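Local structure of sortase (Actinomyces oris, 5UTT) at residues T147-G151 with D160-I164. The protein is probably a class E housekeeping sortase, a cysteine transpeptidase that cleaves sorting signals and joins surface proteins to the cell wall. Numbering follows the deposited sequence.
Sequences TTCHG and DLRWI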
loop_
_atom_site.group_PDB
_atom_site.type_symbol
_atom_site.label_atom_id
_atom_site.label_comp_id
_atom_site.label_asym_id
_atom_site.label_seq_id
_atom_site.Cartn_x
_atom_site.Cartn_y
_atom_site.Cartn_z
ATOM N N THR A 147 -2.063 6.265 0.923
ATOM C CA THR A 147 -2.393 7.663 1.104
ATOM C C THR A 147 -1.439 8.551 0.338
ATOM O O THR A 147 -0.254 8.261 0.279
ATOM C CB THR A 147 -2.428 8.129 2.613
ATOM O OG1 THR A 147 -1.126 8.345 3.178
ATOM C CG2 THR A 147 -3.094 7.066 3.513
ATOM N N THR A 148 -1.982 9.615 -0.187
ATOM C CA THR A 148 -1.159 10.642 -0.837
ATOM C C THR A 148 -1.935 11.964 -0.889
ATOM O O THR A 148 -3.097 12.031 -0.529
ATOM C CB THR A 148 -0.736 10.162 -2.252
ATOM O OG1 THR A 148 0.278 11.061 -2.761
ATOM C CG2 THR A 148 -1.861 10.179 -3.169
ATOM N N CYS A 149 -1.308 13.026 -1.410
ATOM C CA CYS A 149 -1.918 14.341 -1.508
ATOM C C CYS A 149 -2.782 14.478 -2.723
ATOM O O CYS A 149 -2.506 13.859 -3.740
ATOM C CB CYS A 149 -0.800 15.421 -1.560
ATOM S SG CYS A 149 -0.050 15.627 0.058
ATOM N N HIS A 150 -3.807 15.331 -2.618
ATOM C CA HIS A 150 -4.638 15.723 -3.725
ATOM C C HIS A 150 -5.204 17.151 -3.444
ATOM O O HIS A 150 -5.481 17.526 -2.305
ATOM C CB HIS A 150 -5.797 14.676 -3.953
ATOM C CG HIS A 150 -6.545 14.830 -5.256
ATOM N ND1 HIS A 150 -6.036 14.419 -6.467
ATOM C CD2 HIS A 150 -7.778 15.329 -5.531
ATOM C CE1 HIS A 150 -6.916 14.635 -7.422
ATOM N NE2 HIS A 150 -7.976 15.210 -6.883
ATOM N N GLY A 151 -5.360 17.959 -4.470
ATOM C CA GLY A 151 -5.974 19.280 -4.309
ATOM C C GLY A 151 -7.439 19.372 -4.737
ATOM O O GLY A 151 -7.824 18.867 -5.801
ATOM N N ASP A 160 -4.394 20.239 -0.316
ATOM C CA ASP A 160 -5.320 20.578 0.768
ATOM C C ASP A 160 -6.105 19.331 1.185
ATOM O O ASP A 160 -6.757 19.312 2.208
ATOM C CB ASP A 160 -6.253 21.758 0.427
ATOM C CG ASP A 160 -7.236 21.469 -0.703
ATOM O OD1 ASP A 160 -6.987 20.582 -1.545
ATOM O OD2 ASP A 160 -8.285 22.162 -0.730
ATOM N N LEU A 161 -6.009 18.294 0.392
ATOM C CA LEU A 161 -6.767 17.056 0.641
ATOM C C LEU A 161 -5.829 15.852 0.542
ATOM O O LEU A 161 -4.684 15.961 0.168
ATOM C CB LEU A 161 -7.903 16.910 -0.354
ATOM C CG LEU A 161 -9.083 17.899 -0.318
ATOM C CD1 LEU A 161 -10.172 17.572 -1.339
ATOM C CD2 LEU A 161 -9.615 17.982 1.083
ATOM N N ARG A 162 -6.362 14.682 0.895
ATOM C CA ARG A 162 -5.599 13.435 0.774
ATOM C C ARG A 162 -6.437 12.389 0.035
ATOM O O ARG A 162 -7.568 12.101 0.437
ATOM C CB ARG A 162 -5.172 12.904 2.165
ATOM C CG ARG A 162 -4.393 13.891 3.023
ATOM C CD ARG A 162 -3.020 14.124 2.438
ATOM N NE ARG A 162 -2.151 14.923 3.326
ATOM C CZ ARG A 162 -2.059 16.233 3.239
ATOM N NH1 ARG A 162 -2.824 16.880 2.342
ATOM N NH2 ARG A 162 -1.237 16.908 4.049
ATOM N N TRP A 163 -5.876 11.811 -1.017
ATOM C CA TRP A 163 -6.509 10.696 -1.721
ATOM C C TRP A 163 -6.117 9.384 -1.043
ATOM O O TRP A 163 -4.940 9.036 -0.907
ATOM C CB TRP A 163 -6.113 10.704 -3.192
ATOM C CG TRP A 163 -6.927 9.775 -4.026
ATOM C CD1 TRP A 163 -6.971 8.398 -3.972
ATOM C CD2 TRP A 163 -7.728 10.151 -5.140
ATOM N NE1 TRP A 163 -7.787 7.909 -4.973
ATOM C CE2 TRP A 163 -8.280 8.980 -5.685
ATOM C CE3 TRP A 163 -8.080 11.386 -5.702
ATOM C CZ2 TRP A 163 -9.131 9.022 -6.761
ATOM C CZ3 TRP A 163 -8.922 11.418 -6.764
ATOM C CH2 TRP A 163 -9.434 10.243 -7.294
ATOM N N ILE A 164 -7.140 8.623 -0.643
ATOM C CA ILE A 164 -6.969 7.405 0.146
ATOM C C ILE A 164 -7.537 6.231 -0.645
ATOM O O ILE A 164 -8.636 6.308 -1.136
ATOM C CB ILE A 164 -7.765 7.443 1.451
ATOM C CG1 ILE A 164 -7.557 8.764 2.193
ATOM C CG2 ILE A 164 -7.442 6.220 2.328
ATOM C CD1 ILE A 164 -6.129 8.987 2.622
#
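T148 pairs with W163 and H150 with L161 in antiparallel hydrogen-bonded pairs, joining strands 142-150 and 161-174 of the sortase beta-barrel as a hairpin. T147 with I164 and C149 with R162 are the non-hydrogen-bonded pairs. In sortases these two strands carry the cysteine of the TLxTC motif and, on the following strand, the active-site arginine, consistent with C149 as the nucleophile and R162 as its active-site partner. C149 SG sits over one face of the R162 guanidinium, offset toward its rim, 3.8 Å from NH1. R162 is bent at chi2 (-70°), which turns CD toward strand 142-150 and lays the guanidinium face against the sulfur. R162 NH1 also donates to L161 O at 3.0 Å, with the acceptor in the guanidinium plane. H150 N reaches the same oxygen from the opposite face of the carbonyl, and N159 O is a further acceptor for NH1. The two NH1 bonds, to L161 O and N159 O, help fix the guanidinium against C149 SG. On the sheet face of H150 and W163, the two rings make an edge-to-face pair, planes at 70°. R82 donates to H150 ND1 and C149 O, and H117 stacks on W163. W163 CE3 lies over the centre of the imidazole, 3.7 Å from H150 ND1.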